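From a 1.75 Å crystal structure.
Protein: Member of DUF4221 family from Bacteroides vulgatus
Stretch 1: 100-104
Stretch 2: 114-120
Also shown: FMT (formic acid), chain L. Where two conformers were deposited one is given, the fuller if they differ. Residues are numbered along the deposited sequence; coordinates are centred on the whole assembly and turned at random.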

# COMPACT_ATOMS: atom_id res chain seq x y z
N ILE A 100 -9.05 17.88 2.46
CA ILE A 100 -10.34 18.52 2.39
C ILE A 100 -11.52 17.54 2.67
O ILE A 100 -12.66 17.86 2.37
CB ILE A 100 -10.57 19.27 1.03
CG1 ILE A 100 -10.48 18.32 -0.17
CG2 ILE A 100 -9.58 20.47 0.87
CD1 ILE A 100 -11.07 18.91 -1.44
N SER A 101 -11.21 16.39 3.26
CA SER A 101 -12.21 15.40 3.64
C SER A 101 -13.10 14.99 2.46
O SER A 101 -14.33 14.92 2.60
CB SER A 101 -13.03 15.95 4.81
OG SER A 101 -12.21 15.99 5.99
N ARG A 102 -12.51 14.73 1.30
CA ARG A 102 -13.30 14.48 0.09
C ARG A 102 -12.77 13.27 -0.66
O ARG A 102 -11.56 13.11 -0.82
CB ARG A 102 -13.28 15.71 -0.83
CG ARG A 102 -14.10 15.58 -2.11
CD ARG A 102 -14.00 16.82 -2.99
NE ARG A 102 -14.59 17.98 -2.34
CZ ARG A 102 -14.49 19.25 -2.74
NH1 ARG A 102 -13.85 19.61 -3.85
NH2 ARG A 102 -15.08 20.20 -2.02
N LEU A 103 -13.70 12.42 -1.09
CA LEU A 103 -13.46 11.41 -2.10
C LEU A 103 -14.10 11.89 -3.40
O LEU A 103 -15.17 12.49 -3.37
CB LEU A 103 -14.09 10.10 -1.64
CG LEU A 103 -14.06 8.87 -2.53
CD1 LEU A 103 -12.69 8.24 -2.48
CD2 LEU A 103 -15.11 7.92 -2.01
N SER A 104 -13.47 11.64 -4.55
CA SER A 104 -14.07 12.05 -5.83
C SER A 104 -13.95 10.93 -6.88
O SER A 104 -12.97 10.18 -6.87
CB SER A 104 -13.42 13.31 -6.39
OG SER A 104 -13.48 14.42 -5.51
C FMT L . -17.45 9.25 15.15
O1 FMT L . -18.42 8.89 14.45
O2 FMT L . -16.87 10.36 15.07
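Stretch 2, residues 114-120: RNYNFQT

Stretch 2 runs antiparallel to stretch 1. Residues 114-117 form a strand that pairs with strand 102-104. The two axes approach to 4.6 Å, with 156° between their N-to-C directions. Phi and psi are in the extended region from Arg 114 to Asn 117, and Phe 118 and Gln 119 stay extended beyond the strand.

Arg 102 faces Asn 117, Leu 103 faces Tyr 116, and Ser 104 faces Asn 115, with CA-CA distances of 4.7, 5.0 and 4.4 Å. Leu 103 and Tyr 116 are the hydrogen-bonded pair. Leu 103 N donates to Tyr 116 O at 2.9 Å, and Tyr 116 N donates to Leu 103 O at 2.7 Å. One step past the bridges, Phe 118 N donates to Ser 101 O at 2.8 Å, almost linearly. The pairing is thus held beyond the strand, although Ser 101 itself has positive phi and psi (54/45). A CA-H...O contact adds to the ladder: Arg 102 CA lies 3.2 Å from Tyr 116 O.

Arg 102, Ser 104, Asn 115 and Asn 117 share one face of the sheet. Asn 115 takes chi1 m, and the end of its side chain comes nearer to stretch 1. There Asn 115 OD1 accepts a hydrogen bond from Ser 104 OG at 2.7 Å; Ser 104 is also m. Arg 102 is t at chi1 and chi2. These carry Arg 102 CD to 3.5 Å from Asn 115 OD1; chi3 then turns the chain to m. Asn 115 ND2 lies over one face of the guanidinium. Water 4 joins the same two residues, accepting from Arg 102 NH1 at 2.8 Å and donating to Asn 115 OD1 at 2.9 Å.

Asn 117 is t. Asn 117 ND2 donates to Gln 119 OE1 at 2.9 Å, a bond within stretch 2 that links the two amides. Water 1 lies 2.6 Å from Asn 117 OD1 and 2.9 Å from Ile 100 O, within hydrogen-bonding reach of both. Gln 119 is m, t, and Gln 119 NE2 donates to water 3 at 2.7 Å. Water 3 is also 2.8 Å from Ser 101 OG and bridges the stretches.

Leu 103 and Tyr 116 point to the other face, and both are buried. Leu 103 is t, p and Tyr 116 is m with chi2 at 90°. These rotamers place Leu 103 CD2 4.1 Å from Tyr 116 CD1, an apolar contact. Thr 120 lies out of reach of stretch 1; Thr 120 OG1 donates to formic acid O2 at 2.6 Å.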

# COMPACT_ATOMS: atom_id res chain seq x y z
N ARG A 114 -18.53 12.68 -9.49
CA ARG A 114 -19.08 13.15 -8.23
C ARG A 114 -18.03 13.43 -7.18
O ARG A 114 -17.00 12.80 -7.15
CB ARG A 114 -20.03 12.11 -7.68
CG ARG A 114 -21.31 12.08 -8.45
CD ARG A 114 -22.35 11.32 -7.74
NE ARG A 114 -22.50 11.73 -6.35
CZ ARG A 114 -23.34 11.11 -5.53
NH1 ARG A 114 -24.03 10.08 -5.99
NH2 ARG A 114 -23.46 11.49 -4.26
N ASN A 115 -18.32 14.43 -6.33
CA ASN A 115 -17.54 14.68 -5.11
C ASN A 115 -18.33 14.12 -3.93
O ASN A 115 -19.55 14.25 -3.90
CB ASN A 115 -17.36 16.17 -4.89
CG ASN A 115 -16.40 16.80 -5.86
OD1 ASN A 115 -15.33 16.25 -6.16
ND2 ASN A 115 -16.75 17.99 -6.32
N TYR A 116 -17.65 13.49 -2.98
CA TYR A 116 -18.24 13.01 -1.75
C TYR A 116 -17.50 13.59 -0.55
O TYR A 116 -16.30 13.48 -0.45
CB TYR A 116 -18.12 11.50 -1.63
CG TYR A 116 -18.63 10.70 -2.80
CD1 TYR A 116 -17.79 10.38 -3.85
CD2 TYR A 116 -19.94 10.22 -2.83
CE1 TYR A 116 -18.22 9.63 -4.93
CE2 TYR A 116 -20.38 9.44 -3.90
CZ TYR A 116 -19.52 9.15 -4.96
OH TYR A 116 -19.94 8.39 -6.01
N ASN A 117 -18.25 14.12 0.41
CA ASN A 117 -17.69 14.44 1.72
C ASN A 117 -17.50 13.16 2.50
O ASN A 117 -18.41 12.33 2.57
CB ASN A 117 -18.63 15.40 2.45
CG ASN A 117 -18.14 15.77 3.84
OD1 ASN A 117 -17.08 16.39 3.98
ND2 ASN A 117 -18.90 15.38 4.88
N PHE A 118 -16.32 12.97 3.08
CA PHE A 118 -16.05 11.75 3.85
C PHE A 118 -15.54 12.17 5.22
O PHE A 118 -14.41 12.66 5.38
CB PHE A 118 -15.05 10.80 3.14
CG PHE A 118 -15.03 9.35 3.66
CD1 PHE A 118 -14.89 9.05 5.02
CD2 PHE A 118 -15.00 8.28 2.77
CE1 PHE A 118 -14.80 7.73 5.46
CE2 PHE A 118 -14.91 6.97 3.20
CZ PHE A 118 -14.82 6.68 4.55
N GLN A 119 -16.40 12.01 6.21
CA GLN A 119 -16.07 12.29 7.61
C GLN A 119 -16.65 11.13 8.38
O GLN A 119 -17.38 10.29 7.82
CB GLN A 119 -16.72 13.60 8.06
CG GLN A 119 -16.13 14.83 7.39
CD GLN A 119 -16.93 16.09 7.71
OE1 GLN A 119 -18.16 16.15 7.53
NE2 GLN A 119 -16.23 17.12 8.18
N THR A 120 -16.36 11.09 9.67
CA THR A 120 -16.94 10.06 10.51
C THR A 120 -18.45 10.32 10.55
O THR A 120 -18.92 11.43 10.25
CB THR A 120 -16.38 10.07 11.93
OG1 THR A 120 -16.81 11.25 12.62
CG2 THR A 120 -14.81 9.97 11.91
O HOH W 1 -15.55 17.70 2.31
O HOH W 2 -12.24 13.52 6.80
O HOH W 3 -13.55 17.35 8.00
O HOH W 4 -13.00 17.88 -5.92